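Local coordinates for protein oxidoreductase, Gfo/Idh/MocA family (Vibrio cholerae, PDB 1XEA) that probably acts as a nicotinamide nucleotide-dependent oxidoreductase, with a Rossmann-type domain for the cofactor and a substrate that remains undefined, at residues 29-34 / 60-65; 51-54 / 58-61; 134-139 / 145-150; 200-205 / 300-305; 235-240 / 252-257. All coordinates share one frame; numbering follows the deposited sequence.

From the N terminus, the first loop to close is that of contact 2, a short return between 51-54 and 58-61. It lies within the longer excursion of contact 1, which leaves strand 28-33, passes through helix 37-46 and returns at 60-65; the two contacts share L60 and Q61 and touch directly. Both belong to the edge of the Rossmann domain. Contact 3 follows in series, about 36 Å from contact 1 between centres, and sets helix 134-138 against the large mixed sheet. Contact 4 ties that sheet to the C-terminal helix 286-311 across 94 intervening residues, much of them sheet and helix. Within its span falls contact 5, which joins strands 233-237 and 250-255 at the far end of the sheet.

Contact 1: residues 29-34 / 60-65; sequences ELVLCT and LQYGVD
V31 reaches the 60-65 loop with both of its methyl branches, each meeting a different residue. CG1 sits over one face of the Y62 ring, 4.3 Å from the ring centroid and 23° off the ring normal, which makes a CH-pi contact. It is displaced toward the rim, and its nearest ring atom is Y62 CD1, at 3.9 Å from V31 CG1. The other branch, V31 CG2, approaches V64 CG1 at 4.1 Å. This division follows from the first torsion of V31: with chi1 at -176°, CG1 lies anti to the backbone nitrogen and CG2 anti to the carbonyl carbon, and the two methyls spread along the loop.

In the second shell, the hydroxyl end of the Y62 ring makes a weak hydrogen bond to T52 O, and A51 packs on V31 beside it. A bond from G63 N to L60 O (3.0 Å) closes the turn just before V64, with G63 at positive phi; Y62 and V64, on either side of G63, both meet V31. D65 OD2 then bonds K4 N, fastening the end of the loop to strand 3-8. V31 and V64 both touch A6 of that strand, the inner neighbour of edge strand 28-33, while L32 points to the other face of the sheet and packs against L40 and A44 of helix 37-46.

Contact 2: residues 51-54 / 58-61; sequences ATCT and DVLQ
C53 points its side chain at the start of the 58-61 turn. Its CB leaves the backbone toward D58 and V59, and with chi1 at -177° the sulfur stands anti to the backbone nitrogen, extended away from its own backbone. At the tip, SG meets three groups. The nearest is the methylene of D58, with C53 SG to D58 CB at 3.4 Å. Beyond it lies the backbone, V59 N being 3.7 Å from C53 SG, and then a methyl branch, V59 CG2, at 3.8 Å from the same sulfur. No hydrogen bond joins the two segments, and the contact is one of van der Waals touch around a buried thiol.

The turn that offers these groups is held by Q61 N bonding D58 O at 2.9 Å. Across from it, the backbone of C53 pairs with T34, which fixes the cysteine beside the end of strand 28-33, and V59 also packs on V64. C53 and V59, both buried, thus join the two arms of the loop to C33 of that strand. The arrangement belongs to the beta-alpha-beta crossover of a Rossmann fold, where the chain returns from helix 37-46 to enter strand 66-69. On the way it passes the C-terminal end of strand 28-33; in related dehydrogenases that strand end commonly lies near the adenosine ribose of the cofactor, and the same is probable here.

Contact 3: residues 134-139 / 145-150; sequences SELAQQ and RSLRWE
L136 turns toward L147 and W149 by an extended chi2 of -177°, on a chi1 of -78° that puts CG anti to the carbonyl carbon. Its two methyls then part. L136 CD2 meets L147 CD2 at 4.1 Å, whereas L136 CD1 comes to the edge of the indole, near the ring plane, 4.1 Å from W149 CZ3. L147 and W149 are two apart on strand 146-152 and so project from the same face of the mixed sheet, where helix 134-138 rests its single leucine between them. That helix ends in a Schellman motif with Q139, at positive phi, as its C-prime residue. The indole is positioned by W149 NE1 bonding E224 OE1 and is also covered by P171, S174 and V175 of helix 160-175. On the other face of the strand, R148 NE forms a salt bridge with E150 OE2 (3.1 Å), and that carboxylate oxygen also pairs with R148 of a second subunit.

Contact 4: residues 200-205 / 300-305; sequences LDVQWQ and EAICQQ
L200 opens the contact with its CD2 methyl, 3.9 Å from I302 CG2, and its side chain packs also on F163 and F168 of helix 160-175. D201 points to the other face of the strand, where OD1 bonds S214 OG and L210 of a second subunit packs against it. V202 brings the contact back toward helix 286-311: V202 CG2 lies 3.6 Å from I302 CD1. One isoleucine thus spans both residues, its CG2 branch on L200 and its chain, drawn out by a chi2 of 172°, reaching V202. This is helix-on-sheet packing, with helix 286-311, together with helix 160-175, covering one face of the mixed sheet while the other face meets a neighbouring copy. Further on, W204 turns to the helix-covered face and bonds S178 through NE1. Away from the strand, on the helix itself, Q304 NE2 donates to E300 OE1 (2.6 Å, N-H...O angle 139°), in the plane of its own amide, and E300 OE2 forms a salt bridge with R161.

Contact 5: residues 235-240 / 252-257; sequences YLFDSF and SRVALK
Between F237, whose ring touches V254, and F240, which meets L256 only through its carbonyl oxygen, the hydroxyl of S239 is gripped by two backbone amides: OG accepts from T241 N and from Q242 N, the first of these closing an ST turn. These two bonds brace the turn after strand 233-237, in which the F240 carbonyl comes near L256. There L256 CD2 lies 4.2 Å from F240 O, an apolar methyl against a backbone oxygen, while the phenyl ring of F240 leads away from the second segment.

The main touch is made by the ring of F237. Its CE2 meets V254 CG2 at 3.7 Å, and the methyl comes to the ring obliquely while the two side chains stand at about a right angle. With chi1 near -74°, CG2 of V254 is placed between the backbone nitrogen and the carbonyl carbon, turned to the phenyl ring. Y129 backs the bend, its ring meeting that of F237 with planes at about 35° and its OH bonding S239 O.

No backbone bond joins the segments, because strand 242-247 runs between them, and the side chains of F237 and V254 bridge over this middle strand on the face of the mixed sheet covered by helix 127-132. Strand 250-255 is the edge strand within this chain.

Contact 1: residues 29-34 / 60-65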
# COMPACT_ATOMS: atom_id res chain seq x y z
N GLU A 29 -30.62 8.53 -29.88
CA GLU A 29 -31.36 9.77 -29.67
C GLU A 29 -32.04 9.61 -28.32
O GLU A 29 -32.60 8.56 -28.03
CB GLU A 29 -32.38 9.99 -30.80
CG GLU A 29 -33.26 11.25 -30.63
CD GLU A 29 -33.90 11.71 -31.94
OE1 GLU A 29 -34.83 12.55 -31.89
OE2 GLU A 29 -33.47 11.24 -33.02
N LEU A 30 -31.94 10.64 -27.49
CA LEU A 30 -32.54 10.61 -26.17
C LEU A 30 -33.86 11.36 -26.09
O LEU A 30 -34.11 12.30 -26.85
CB LEU A 30 -31.57 11.18 -25.14
CG LEU A 30 -30.73 10.20 -24.32
CD1 LEU A 30 -29.72 10.97 -23.49
CD2 LEU A 30 -31.65 9.37 -23.42
N VAL A 31 -34.69 10.93 -25.15
CA VAL A 31 -35.98 11.56 -24.94
C VAL A 31 -36.16 11.70 -23.44
O VAL A 31 -36.60 10.77 -22.76
CB VAL A 31 -37.14 10.70 -25.54
CG1 VAL A 31 -38.45 11.44 -25.37
CG2 VAL A 31 -36.88 10.42 -27.02
N LEU A 32 -35.80 12.86 -22.90
CA LEU A 32 -35.91 13.08 -21.47
C LEU A 32 -37.36 13.20 -21.01
O LEU A 32 -38.22 13.73 -21.70
CB LEU A 32 -35.12 14.32 -21.04
CG LEU A 32 -33.61 14.24 -21.28
CD1 LEU A 32 -32.95 15.45 -20.66
CD2 LEU A 32 -33.04 12.96 -20.68
N CYS A 33 -37.61 12.67 -19.81
CA CYS A 33 -38.94 12.71 -19.23
C CYS A 33 -38.88 12.64 -17.72
O CYS A 33 -38.24 11.76 -17.14
CB CYS A 33 -39.76 11.53 -19.73
SG CYS A 33 -41.29 11.34 -18.83
N THR A 34 -39.57 13.57 -17.07
CA THR A 34 -39.59 13.59 -15.62
C THR A 34 -40.71 14.51 -15.14
O THR A 34 -41.14 15.41 -15.86
CB THR A 34 -38.21 14.04 -15.07
OG1 THR A 34 -38.21 13.96 -13.64
CG2 THR A 34 -37.89 15.45 -15.50
N LEU A 60 -44.50 7.76 -25.77
CA LEU A 60 -44.79 6.92 -26.92
C LEU A 60 -44.86 7.72 -28.22
O LEU A 60 -44.64 7.17 -29.30
CB LEU A 60 -46.10 6.19 -26.72
CG LEU A 60 -46.09 5.26 -25.52
CD1 LEU A 60 -47.50 4.74 -25.32
CD2 LEU A 60 -45.10 4.10 -25.76
N GLN A 61 -45.18 9.00 -28.10
CA GLN A 61 -45.31 9.89 -29.25
C GLN A 61 -44.10 9.92 -30.19
O GLN A 61 -44.24 9.92 -31.41
CB GLN A 61 -45.63 11.31 -28.78
CG GLN A 61 -46.98 11.40 -28.05
CD GLN A 61 -47.41 12.82 -27.77
OE1 GLN A 61 -47.56 13.63 -28.68
NE2 GLN A 61 -47.64 13.13 -26.49
N TYR A 62 -42.90 9.93 -29.60
CA TYR A 62 -41.66 9.98 -30.36
C TYR A 62 -41.23 8.63 -30.93
O TYR A 62 -40.19 8.53 -31.60
CB TYR A 62 -40.56 10.55 -29.46
CG TYR A 62 -40.98 11.81 -28.74
CD1 TYR A 62 -41.72 11.76 -27.56
CD2 TYR A 62 -40.63 13.06 -29.24
CE1 TYR A 62 -42.11 12.93 -26.91
CE2 TYR A 62 -41.02 14.24 -28.60
CZ TYR A 62 -41.76 14.17 -27.43
OH TYR A 62 -42.12 15.34 -26.79
N GLY A 63 -42.03 7.60 -30.69
CA GLY A 63 -41.71 6.28 -31.20
C GLY A 63 -40.35 5.79 -30.76
O GLY A 63 -39.47 5.54 -31.60
N VAL A 64 -40.18 5.64 -29.45
CA VAL A 64 -38.94 5.18 -28.85
C VAL A 64 -38.75 3.69 -29.03
O VAL A 64 -39.72 2.95 -29.19
CB VAL A 64 -38.92 5.50 -27.34
CG1 VAL A 64 -39.08 7.00 -27.12
CG2 VAL A 64 -40.04 4.74 -26.65
N ASP A 65 -37.50 3.25 -29.01
CA ASP A 65 -37.17 1.84 -29.17
C ASP A 65 -37.06 1.12 -27.83
O ASP A 65 -37.06 -0.11 -27.77
CB ASP A 65 -35.86 1.71 -29.95
CG ASP A 65 -36.01 2.15 -31.39
OD1 ASP A 65 -36.69 1.44 -32.16
OD2 ASP A 65 -35.45 3.22 -31.74

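Contact 2: residues 51-54 / 58-61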
# COMPACT_ATOMS: atom_id res chain seq x y z
N ALA A 51 -36.39 16.20 -27.67
CA ALA A 51 -37.51 15.40 -27.18
C ALA A 51 -37.68 15.54 -25.66
O ALA A 51 -37.07 14.80 -24.89
CB ALA A 51 -37.29 13.93 -27.55
N THR A 52 -38.51 16.50 -25.25
CA THR A 52 -38.77 16.72 -23.83
C THR A 52 -40.15 16.20 -23.50
O THR A 52 -41.00 16.09 -24.39
CB THR A 52 -38.69 18.21 -23.48
OG1 THR A 52 -37.40 18.72 -23.84
CG2 THR A 52 -38.91 18.42 -21.99
N CYS A 53 -40.40 15.90 -22.23
CA CYS A 53 -41.68 15.32 -21.85
C CYS A 53 -41.86 15.30 -20.33
O CYS A 53 -40.89 15.15 -19.59
CB CYS A 53 -41.71 13.90 -22.41
SG CYS A 53 -43.19 12.92 -22.20
N THR A 54 -43.09 15.44 -19.86
CA THR A 54 -43.33 15.43 -18.42
C THR A 54 -44.16 14.22 -17.97
O THR A 54 -44.01 13.73 -16.85
CB THR A 54 -44.07 16.70 -17.95
OG1 THR A 54 -43.23 17.83 -18.16
CG2 THR A 54 -44.40 16.60 -16.47
N ASP A 58 -46.71 10.49 -22.88
CA ASP A 58 -46.37 11.21 -24.10
C ASP A 58 -45.12 10.63 -24.74
O ASP A 58 -44.84 10.85 -25.92
CB ASP A 58 -46.14 12.69 -23.80
CG ASP A 58 -47.36 13.36 -23.20
OD1 ASP A 58 -48.40 13.44 -23.90
OD2 ASP A 58 -47.29 13.80 -22.03
N VAL A 59 -44.36 9.88 -23.95
CA VAL A 59 -43.14 9.26 -24.41
C VAL A 59 -43.35 8.41 -25.67
O VAL A 59 -42.49 8.35 -26.54
CB VAL A 59 -42.52 8.39 -23.29
CG1 VAL A 59 -41.34 7.60 -23.82
CG2 VAL A 59 -42.07 9.28 -22.14
N LEU A 60 -44.50 7.76 -25.77
CA LEU A 60 -44.79 6.92 -26.92
C LEU A 60 -44.86 7.72 -28.22
O LEU A 60 -44.64 7.17 -29.30
CB LEU A 60 -46.10 6.19 -26.72
CG LEU A 60 -46.09 5.26 -25.52
CD1 LEU A 60 -47.50 4.74 -25.32
CD2 LEU A 60 -45.10 4.10 -25.76
N GLN A 61 -45.18 9.00 -28.10
CA GLN A 61 -45.31 9.89 -29.25
C GLN A 61 -44.10 9.92 -30.19
O GLN A 61 -44.24 9.92 -31.41
CB GLN A 61 -45.63 11.31 -28.78
CG GLN A 61 -46.98 11.40 -28.05
CD GLN A 61 -47.41 12.82 -27.77
OE1 GLN A 61 -47.56 13.63 -28.68
NE2 GLN A 61 -47.64 13.13 -26.49

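Contact 3: residues 134-139 / 145-150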
# COMPACT_ATOMS: atom_id res chain seq x y z
N SER A 134 -13.06 -14.35 -15.05
CA SER A 134 -14.04 -14.71 -16.08
C SER A 134 -15.38 -15.14 -15.50
O SER A 134 -16.43 -14.91 -16.10
CB SER A 134 -13.48 -15.81 -16.99
OG SER A 134 -13.01 -16.94 -16.27
N GLU A 135 -15.34 -15.78 -14.34
CA GLU A 135 -16.55 -16.22 -13.67
C GLU A 135 -17.51 -15.04 -13.50
O GLU A 135 -18.72 -15.21 -13.54
CB GLU A 135 -16.22 -16.83 -12.31
CG GLU A 135 -15.63 -18.25 -12.33
CD GLU A 135 -14.21 -18.35 -12.88
OE1 GLU A 135 -13.43 -17.37 -12.78
OE2 GLU A 135 -13.85 -19.43 -13.40
N LEU A 136 -16.99 -13.83 -13.29
CA LEU A 136 -17.91 -12.72 -13.14
C LEU A 136 -18.45 -12.30 -14.48
O LEU A 136 -19.63 -11.98 -14.61
CB LEU A 136 -17.24 -11.52 -12.45
CG LEU A 136 -17.10 -11.66 -10.94
CD1 LEU A 136 -16.52 -10.38 -10.39
CD2 LEU A 136 -18.44 -11.95 -10.29
N ALA A 137 -17.59 -12.29 -15.49
CA ALA A 137 -18.03 -11.90 -16.83
C ALA A 137 -19.12 -12.83 -17.34
O ALA A 137 -20.18 -12.39 -17.77
CB ALA A 137 -16.85 -11.91 -17.79
N GLN A 138 -18.84 -14.13 -17.27
CA GLN A 138 -19.78 -15.14 -17.73
C GLN A 138 -20.92 -15.41 -16.76
O GLN A 138 -21.89 -16.08 -17.11
CB GLN A 138 -19.04 -16.43 -18.01
CG GLN A 138 -18.02 -16.32 -19.10
CD GLN A 138 -17.12 -17.54 -19.13
OE1 GLN A 138 -16.36 -17.79 -18.18
NE2 GLN A 138 -17.19 -18.31 -20.22
N GLN A 139 -20.80 -14.88 -15.55
CA GLN A 139 -21.83 -15.04 -14.53
C GLN A 139 -22.00 -16.50 -14.08
O GLN A 139 -23.12 -17.01 -14.03
CB GLN A 139 -23.16 -14.45 -15.03
CG GLN A 139 -22.97 -13.06 -15.61
CD GLN A 139 -24.25 -12.25 -15.66
OE1 GLN A 139 -24.95 -12.11 -14.66
NE2 GLN A 139 -24.55 -11.71 -16.84
N ARG A 145 -13.18 -20.84 -5.88
CA ARG A 145 -13.28 -21.61 -4.64
C ARG A 145 -13.94 -20.74 -3.58
O ARG A 145 -14.39 -21.24 -2.55
CB ARG A 145 -11.91 -22.09 -4.17
CG ARG A 145 -11.25 -23.08 -5.11
CD ARG A 145 -12.08 -24.35 -5.22
NE ARG A 145 -11.72 -25.14 -6.40
CZ ARG A 145 -12.54 -25.37 -7.42
NH1 ARG A 145 -13.78 -24.88 -7.40
NH2 ARG A 145 -12.13 -26.10 -8.46
N SER A 146 -13.98 -19.44 -3.84
CA SER A 146 -14.60 -18.49 -2.92
C SER A 146 -14.63 -17.10 -3.55
O SER A 146 -13.80 -16.77 -4.40
CB SER A 146 -13.85 -18.48 -1.58
OG SER A 146 -12.93 -17.40 -1.49
N LEU A 147 -15.60 -16.30 -3.14
CA LEU A 147 -15.75 -14.94 -3.63
C LEU A 147 -16.44 -14.14 -2.53
O LEU A 147 -17.56 -14.46 -2.12
CB LEU A 147 -16.60 -14.91 -4.91
CG LEU A 147 -16.95 -13.51 -5.46
CD1 LEU A 147 -15.70 -12.82 -5.95
CD2 LEU A 147 -17.98 -13.63 -6.57
N ARG A 148 -15.77 -13.10 -2.04
CA ARG A 148 -16.32 -12.27 -0.97
C ARG A 148 -16.45 -10.83 -1.42
O ARG A 148 -15.47 -10.19 -1.82
CB ARG A 148 -15.42 -12.33 0.26
CG ARG A 148 -15.84 -11.41 1.40
CD ARG A 148 -15.01 -11.66 2.64
NE ARG A 148 -13.62 -11.24 2.49
CZ ARG A 148 -12.59 -11.80 3.11
NH1 ARG A 148 -12.78 -12.83 3.93
NH2 ARG A 148 -11.37 -11.33 2.90
N TRP A 149 -17.67 -10.31 -1.35
CA TRP A 149 -17.91 -8.94 -1.74
C TRP A 149 -18.25 -8.13 -0.49
O TRP A 149 -19.26 -8.37 0.15
CB TRP A 149 -19.06 -8.92 -2.75
CG TRP A 149 -19.02 -7.72 -3.65
CD1 TRP A 149 -19.17 -6.41 -3.28
CD2 TRP A 149 -18.78 -7.71 -5.05
NE1 TRP A 149 -19.03 -5.60 -4.36
CE2 TRP A 149 -18.79 -6.37 -5.46
CE3 TRP A 149 -18.54 -8.72 -6.01
CZ2 TRP A 149 -18.58 -5.99 -6.79
CZ3 TRP A 149 -18.33 -8.34 -7.32
CH2 TRP A 149 -18.35 -6.99 -7.70
N GLU A 150 -17.39 -7.18 -0.13
CA GLU A 150 -17.61 -6.32 1.03
C GLU A 150 -17.92 -4.90 0.55
O GLU A 150 -17.25 -4.37 -0.34
CB GLU A 150 -16.35 -6.28 1.90
CG GLU A 150 -15.92 -7.62 2.48
CD GLU A 150 -14.68 -7.53 3.37
OE1 GLU A 150 -14.71 -6.78 4.37
OE2 GLU A 150 -13.68 -8.21 3.06

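Contact 4: residues 200-205 / 300-305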
# COMPACT_ATOMS: atom_id res chain seq x y z
N LEU A 200 -24.94 -6.49 7.86
CA LEU A 200 -25.60 -7.72 7.39
C LEU A 200 -24.56 -8.60 6.70
O LEU A 200 -23.76 -8.11 5.90
CB LEU A 200 -26.71 -7.35 6.40
CG LEU A 200 -27.60 -8.46 5.87
CD1 LEU A 200 -28.38 -9.09 7.02
CD2 LEU A 200 -28.55 -7.89 4.84
N ASP A 201 -24.58 -9.89 7.00
CA ASP A 201 -23.62 -10.81 6.40
C ASP A 201 -24.27 -12.11 5.95
O ASP A 201 -24.63 -12.96 6.76
CB ASP A 201 -22.50 -11.13 7.39
CG ASP A 201 -21.59 -9.95 7.64
OD1 ASP A 201 -21.06 -9.38 6.66
OD2 ASP A 201 -21.39 -9.58 8.82
N VAL A 202 -24.40 -12.25 4.63
CA VAL A 202 -25.00 -13.44 4.05
C VAL A 202 -23.94 -14.26 3.35
O VAL A 202 -23.23 -13.77 2.48
CB VAL A 202 -26.09 -13.08 3.04
CG1 VAL A 202 -26.60 -14.35 2.36
CG2 VAL A 202 -27.23 -12.37 3.75
N GLN A 203 -23.85 -15.53 3.74
CA GLN A 203 -22.86 -16.43 3.18
C GLN A 203 -23.41 -17.85 3.02
O GLN A 203 -24.08 -18.37 3.91
CB GLN A 203 -21.64 -16.42 4.11
CG GLN A 203 -20.90 -17.74 4.20
CD GLN A 203 -19.64 -17.66 5.03
OE1 GLN A 203 -19.07 -18.68 5.41
NE2 GLN A 203 -19.17 -16.44 5.32
N TRP A 204 -23.14 -18.46 1.87
CA TRP A 204 -23.59 -19.83 1.61
C TRP A 204 -22.62 -20.53 0.67
O TRP A 204 -21.78 -19.88 0.03
CB TRP A 204 -24.98 -19.83 0.99
CG TRP A 204 -25.01 -19.33 -0.41
CD1 TRP A 204 -25.03 -20.07 -1.56
CD2 TRP A 204 -25.12 -17.96 -0.81
NE1 TRP A 204 -25.15 -19.25 -2.66
CE2 TRP A 204 -25.21 -17.95 -2.23
CE3 TRP A 204 -25.15 -16.74 -0.12
CZ2 TRP A 204 -25.35 -16.76 -2.95
CZ3 TRP A 204 -25.28 -15.57 -0.84
CH2 TRP A 204 -25.37 -15.58 -2.25
N GLN A 205 -22.73 -21.84 0.57
CA GLN A 205 -21.84 -22.60 -0.30
C GLN A 205 -22.58 -23.39 -1.39
O GLN A 205 -23.50 -24.14 -1.10
CB GLN A 205 -20.97 -23.52 0.56
CG GLN A 205 -20.00 -24.38 -0.22
CD GLN A 205 -18.64 -24.51 0.45
OE1 GLN A 205 -18.52 -24.53 1.68
NE2 GLN A 205 -17.59 -24.61 -0.36
N GLU A 300 -35.79 -10.52 -0.55
CA GLU A 300 -37.08 -10.61 0.12
C GLU A 300 -36.94 -11.49 1.35
O GLU A 300 -37.29 -11.10 2.46
CB GLU A 300 -38.13 -11.20 -0.82
CG GLU A 300 -39.19 -10.21 -1.27
CD GLU A 300 -39.98 -9.65 -0.11
OE1 GLU A 300 -40.55 -10.46 0.66
OE2 GLU A 300 -40.04 -8.41 0.02
N ALA A 301 -36.42 -12.70 1.12
CA ALA A 301 -36.22 -13.69 2.16
C ALA A 301 -35.41 -13.12 3.31
O ALA A 301 -35.78 -13.26 4.48
CB ALA A 301 -35.51 -14.89 1.59
N ILE A 302 -34.32 -12.45 2.98
CA ILE A 302 -33.46 -11.86 4.00
C ILE A 302 -34.22 -10.86 4.86
O ILE A 302 -34.14 -10.90 6.09
CB ILE A 302 -32.22 -11.19 3.35
CG1 ILE A 302 -31.37 -12.27 2.66
CG2 ILE A 302 -31.42 -10.44 4.41
CD1 ILE A 302 -30.23 -11.74 1.82
N CYS A 303 -34.98 -9.97 4.21
CA CYS A 303 -35.76 -8.96 4.92
C CYS A 303 -36.73 -9.55 5.92
O CYS A 303 -36.84 -9.08 7.05
CB CYS A 303 -36.54 -8.11 3.92
SG CYS A 303 -35.58 -6.78 3.21
N GLN A 304 -37.44 -10.58 5.48
CA GLN A 304 -38.42 -11.23 6.33
C GLN A 304 -37.81 -11.90 7.55
O GLN A 304 -38.17 -11.56 8.67
CB GLN A 304 -39.23 -12.23 5.53
CG GLN A 304 -40.30 -11.54 4.71
CD GLN A 304 -41.07 -12.50 3.84
OE1 GLN A 304 -41.64 -13.47 4.34
NE2 GLN A 304 -41.11 -12.22 2.55
N GLN A 305 -36.89 -12.83 7.35
CA GLN A 305 -36.29 -13.49 8.49
C GLN A 305 -35.78 -12.50 9.54
O GLN A 305 -35.84 -12.78 10.74
CB GLN A 305 -35.17 -14.42 8.04
CG GLN A 305 -34.68 -15.31 9.17
CD GLN A 305 -33.65 -16.34 8.70
OE1 GLN A 305 -32.64 -15.98 8.10
NE2 GLN A 305 -33.90 -17.61 9.00

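Contact 5: residues 235-240 / 252-257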
# COMPACT_ATOMS: atom_id res chain seq x y z
N TYR A 235 -7.18 -12.94 -5.54
CA TYR A 235 -7.22 -11.52 -5.93
C TYR A 235 -7.94 -10.74 -4.85
O TYR A 235 -8.84 -11.25 -4.20
CB TYR A 235 -8.03 -11.30 -7.21
CG TYR A 235 -7.47 -11.88 -8.47
CD1 TYR A 235 -7.62 -13.23 -8.76
CD2 TYR A 235 -6.79 -11.07 -9.39
CE1 TYR A 235 -7.12 -13.77 -9.94
CE2 TYR A 235 -6.28 -11.60 -10.57
CZ TYR A 235 -6.45 -12.95 -10.84
OH TYR A 235 -5.94 -13.48 -12.00
N LEU A 236 -7.55 -9.48 -4.67
CA LEU A 236 -8.19 -8.64 -3.67
C LEU A 236 -8.22 -7.23 -4.21
O LEU A 236 -7.20 -6.56 -4.26
CB LEU A 236 -7.42 -8.66 -2.35
CG LEU A 236 -8.14 -8.20 -1.07
CD1 LEU A 236 -7.08 -7.86 -0.04
CD2 LEU A 236 -9.02 -7.00 -1.31
N PHE A 237 -9.40 -6.78 -4.61
CA PHE A 237 -9.54 -5.43 -5.14
C PHE A 237 -10.05 -4.48 -4.06
O PHE A 237 -11.10 -4.73 -3.46
CB PHE A 237 -10.51 -5.42 -6.32
CG PHE A 237 -10.08 -6.30 -7.45
CD1 PHE A 237 -10.57 -7.59 -7.58
CD2 PHE A 237 -9.21 -5.82 -8.42
CE1 PHE A 237 -10.21 -8.39 -8.67
CE2 PHE A 237 -8.84 -6.61 -9.52
CZ PHE A 237 -9.34 -7.89 -9.64
N ASP A 238 -9.31 -3.41 -3.82
CA ASP A 238 -9.68 -2.41 -2.81
C ASP A 238 -10.50 -1.27 -3.43
O ASP A 238 -10.90 -0.33 -2.75
CB ASP A 238 -8.42 -1.83 -2.15
CG ASP A 238 -7.36 -1.47 -3.16
OD1 ASP A 238 -6.83 -2.38 -3.84
OD2 ASP A 238 -7.04 -0.27 -3.29
N SER A 239 -10.74 -1.38 -4.74
CA SER A 239 -11.53 -0.39 -5.45
C SER A 239 -11.85 -0.96 -6.83
O SER A 239 -11.61 -2.14 -7.10
CB SER A 239 -10.76 0.93 -5.61
OG SER A 239 -9.76 0.85 -6.59
N PHE A 240 -12.39 -0.12 -7.71
CA PHE A 240 -12.70 -0.57 -9.05
C PHE A 240 -11.53 -0.34 -9.99
O PHE A 240 -11.57 -0.78 -11.13
CB PHE A 240 -13.95 0.15 -9.56
CG PHE A 240 -15.19 -0.14 -8.77
CD1 PHE A 240 -15.89 0.89 -8.14
CD2 PHE A 240 -15.63 -1.46 -8.60
CE1 PHE A 240 -17.00 0.61 -7.35
CE2 PHE A 240 -16.75 -1.75 -7.81
CZ PHE A 240 -17.44 -0.72 -7.18
N SER A 252 1.38 -9.24 -6.93
CA SER A 252 1.59 -8.29 -8.02
C SER A 252 0.38 -7.38 -8.08
O SER A 252 -0.69 -7.73 -7.58
CB SER A 252 1.80 -9.01 -9.36
OG SER A 252 0.90 -10.09 -9.51
N ARG A 253 0.56 -6.21 -8.68
CA ARG A 253 -0.50 -5.22 -8.79
C ARG A 253 -1.25 -5.38 -10.10
O ARG A 253 -0.63 -5.63 -11.13
CB ARG A 253 0.12 -3.82 -8.70
CG ARG A 253 -0.80 -2.68 -9.04
CD ARG A 253 -0.18 -1.32 -8.65
NE ARG A 253 -1.01 -0.17 -9.04
CZ ARG A 253 -1.16 0.26 -10.29
NH1 ARG A 253 -0.52 -0.36 -11.29
NH2 ARG A 253 -1.94 1.31 -10.54
N VAL A 254 -2.57 -5.30 -10.05
CA VAL A 254 -3.41 -5.37 -11.25
C VAL A 254 -4.25 -4.11 -11.24
O VAL A 254 -4.96 -3.84 -10.26
CB VAL A 254 -4.39 -6.59 -11.28
CG1 VAL A 254 -3.64 -7.88 -11.55
CG2 VAL A 254 -5.16 -6.67 -9.98
N ALA A 255 -4.18 -3.32 -12.30
CA ALA A 255 -4.96 -2.08 -12.32
C ALA A 255 -5.65 -1.79 -13.64
O ALA A 255 -5.35 -2.38 -14.67
CB ALA A 255 -4.07 -0.90 -11.93
N LEU A 256 -6.59 -0.86 -13.58
CA LEU A 256 -7.35 -0.45 -14.73
C LEU A 256 -6.49 0.46 -15.59
O LEU A 256 -5.72 1.26 -15.06
CB LEU A 256 -8.59 0.30 -14.25
CG LEU A 256 -9.64 0.68 -15.28
CD1 LEU A 256 -10.20 -0.58 -15.97
CD2 LEU A 256 -10.75 1.41 -14.56
N LYS A 257 -6.60 0.34 -16.91
CA LYS A 257 -5.83 1.16 -17.83
C LYS A 257 -6.05 2.64 -17.49
O LYS A 257 -7.12 3.02 -17.01
CB LYS A 257 -6.28 0.90 -19.26
CG LYS A 257 -5.16 0.61 -20.23
CD LYS A 257 -5.69 0.13 -21.57
CE LYS A 257 -4.60 -0.56 -22.39
NZ LYS A 257 -5.06 -1.03 -23.72